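Local structure of 3-deoxy-D-manno-octulosonate 8-phosphate phosphatase KdsC (Haemophilus influenzae Rd, 1K1E) at residues 31-36 against 60-65. The protein hydrolyses 3-deoxy-D-manno-octulosonate 8-phosphate to 3-deoxy-D-manno-octulosonate and inorganic phosphate, a magnesium-dependent step in lipopolysaccharide biosynthesis. Numbering follows the deposited sequence.
Sequences EAIKSF and RDSPIL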
loop_
_atom_site.group_PDB
_atom_site.type_symbol
_atom_site.label_atom_id
_atom_site.label_comp_id
_atom_site.label_asym_id
_atom_site.label_seq_id
_atom_site.Cartn_x
_atom_site.Cartn_y
_atom_site.Cartn_z
ATOM N N GLU A 31 5.108 -11.437 12.552
ATOM C CA GLU A 31 4.107 -11.058 11.552
ATOM C C GLU A 31 2.758 -11.036 12.209
ATOM O O GLU A 31 2.387 -11.968 12.909
ATOM C CB GLU A 31 4.063 -12.070 10.410
ATOM C CG GLU A 31 5.272 -12.047 9.524
ATOM C CD GLU A 31 5.012 -12.897 8.276
ATOM O OE1 GLU A 31 4.290 -12.429 7.372
ATOM O OE2 GLU A 31 5.502 -14.043 8.232
ATOM N N ALA A 32 1.988 -10.004 11.935
ATOM C CA ALA A 32 0.684 -9.885 12.561
ATOM C C ALA A 32 -0.427 -9.912 11.566
ATOM O O ALA A 32 -1.546 -10.235 11.910
ATOM C CB ALA A 32 0.617 -8.604 13.362
ATOM N N ILE A 33 -0.116 -9.558 10.332
ATOM C CA ILE A 33 -1.071 -9.492 9.240
ATOM C C ILE A 33 -0.301 -9.938 8.005
ATOM O O ILE A 33 0.917 -9.662 7.885
ATOM C CB ILE A 33 -1.524 -8.004 8.980
ATOM C CG1 ILE A 33 -2.451 -7.506 10.091
ATOM C CG2 ILE A 33 -2.295 -7.876 7.620
ATOM C CD1 ILE A 33 -2.546 -6.019 10.060
ATOM N N LYS A 34 -0.967 -10.737 7.197
ATOM C CA LYS A 34 -0.463 -11.087 5.875
ATOM C C LYS A 34 -1.483 -10.572 4.890
ATOM O O LYS A 34 -2.680 -10.826 5.035
ATOM C CB LYS A 34 -0.221 -12.584 5.696
ATOM C CG LYS A 34 0.919 -13.039 6.582
ATOM C CD LYS A 34 1.387 -14.460 6.199
ATOM C CE LYS A 34 2.193 -14.371 4.882
ATOM N NZ LYS A 34 3.508 -13.536 4.995
ATOM N N SER A 35 -1.031 -9.891 3.840
ATOM C CA SER A 35 -1.983 -9.283 2.941
ATOM C C SER A 35 -1.992 -9.956 1.577
ATOM O O SER A 35 -1.020 -9.812 0.836
ATOM C CB SER A 35 -1.624 -7.801 2.819
ATOM O OG SER A 35 -1.604 -7.203 4.128
ATOM N N PHE A 36 -3.090 -10.616 1.232
ATOM C CA PHE A 36 -3.178 -11.354 -0.060
ATOM C C PHE A 36 -3.993 -10.543 -1.036
ATOM O O PHE A 36 -4.386 -9.407 -0.705
ATOM C CB PHE A 36 -3.816 -12.708 0.214
ATOM C CG PHE A 36 -3.024 -13.531 1.162
ATOM C CD1 PHE A 36 -3.351 -13.579 2.526
ATOM C CD2 PHE A 36 -1.886 -14.206 0.717
ATOM C CE1 PHE A 36 -2.549 -14.294 3.433
ATOM C CE2 PHE A 36 -1.082 -14.927 1.653
ATOM C CZ PHE A 36 -1.420 -14.959 2.988
ATOM N N ARG A 60 8.539 -19.790 5.333
ATOM C CA ARG A 60 8.001 -19.381 6.622
ATOM C C ARG A 60 6.695 -20.134 6.844
ATOM O O ARG A 60 6.036 -20.531 5.898
ATOM C CB ARG A 60 7.747 -17.837 6.620
ATOM C CG ARG A 60 9.038 -16.960 6.615
ATOM C CD ARG A 60 8.780 -15.428 6.430
ATOM N NE ARG A 60 8.264 -14.802 7.655
ATOM C CZ ARG A 60 9.029 -14.233 8.600
ATOM N NH1 ARG A 60 10.365 -14.207 8.437
ATOM N NH2 ARG A 60 8.477 -13.714 9.717
ATOM N N ASP A 61 6.351 -20.372 8.095
ATOM C CA ASP A 61 5.096 -21.051 8.432
ATOM C C ASP A 61 4.376 -20.162 9.444
ATOM O O ASP A 61 4.998 -19.668 10.354
ATOM C CB ASP A 61 5.417 -22.398 9.100
ATOM C CG ASP A 61 4.194 -23.329 9.207
ATOM O OD1 ASP A 61 4.366 -24.525 9.580
ATOM O OD2 ASP A 61 3.057 -22.903 8.912
ATOM N N SER A 62 3.085 -19.912 9.269
ATOM C CA SER A 62 2.382 -19.135 10.271
ATOM C C SER A 62 0.943 -19.551 10.232
ATOM O O SER A 62 0.446 -20.045 9.240
ATOM C CB SER A 62 2.483 -17.632 10.029
ATOM O OG SER A 62 1.519 -17.216 9.095
ATOM N N PRO A 63 0.240 -19.341 11.341
ATOM C CA PRO A 63 -1.155 -19.721 11.368
ATOM C C PRO A 63 -1.933 -18.741 10.479
ATOM O O PRO A 63 -3.043 -19.053 10.038
ATOM C CB PRO A 63 -1.481 -19.671 12.881
ATOM C CG PRO A 63 -0.526 -18.713 13.409
ATOM C CD PRO A 63 0.727 -18.971 12.684
ATOM N N ILE A 64 -1.343 -17.581 10.176
ATOM C CA ILE A 64 -2.014 -16.641 9.237
ATOM C C ILE A 64 -1.988 -17.268 7.840
ATOM O O ILE A 64 -2.984 -17.359 7.159
ATOM C CB ILE A 64 -1.316 -15.268 9.172
ATOM C CG1 ILE A 64 -1.276 -14.645 10.563
ATOM C CG2 ILE A 64 -2.115 -14.377 8.194
ATOM C CD1 ILE A 64 -0.489 -13.326 10.687
ATOM N N LEU A 65 -0.812 -17.664 7.402
ATOM C CA LEU A 65 -0.704 -18.324 6.112
ATOM C C LEU A 65 -1.564 -19.589 6.052
ATOM O O LEU A 65 -2.179 -19.872 5.054
ATOM C CB LEU A 65 0.797 -18.617 5.801
ATOM C CG LEU A 65 0.997 -19.235 4.406
ATOM C CD1 LEU A 65 0.370 -18.438 3.246
ATOM C CD2 LEU A 65 2.474 -19.338 4.173
HETATM O O HOH W 1 3.917 -16.604 7.034
#
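A salt bridge between Glu31 and Arg60, flanked by apolar packing, joins strand 30-37, the second arm of a beta hairpin, to the loop before helix 63-72 and the helix's first turn. Glu31 OE2 meets the edge of the Arg60 guanidinium: Arg60 NE donates to it over 2.9 Å at 157°, and NH2 adds a weak, more bent bond to the same oxygen. That oxygen lies near the guanidinium plane, yet NE reaches it from above the carboxylate, the two planes being 62° apart. Glu31 OE1 takes Lys34 NZ at 2.7 Å through its syn lone pair, so one carboxylate serves two cations in a salt-bridge network of Glu31, Lys34 and Arg60. Bends at chi3 and chi4 turn the lysine tip back to Glu31, and NZ also pairs with Asp16, a cobalt ligand. A water donates to Glu31 OE2 and is weakly bonded to Ser62 OG. Ser62 OG N-caps the helix, accepting from Leu65 N in a nearly straight 2.9 Å bond.

Next to the charged groups the contact is apolar. Ile64 sets CG2 against Lys34 CB at 3.6 Å, while Ile64 CD1 rests on the strand backbone, 3.5 Å from Ala32 O. Farther along, Leu65 CD1 approaches Phe36 CZ obliquely at 3.9 Å, and Tyr26 of the second subunit meets the Phe36 ring edge-to-face. The arrangement fits a HAD-type phosphatase, its hairpin joined to the Rossmann-like core beside the metal site, with Arg60 probably binding substrate, as in relatives.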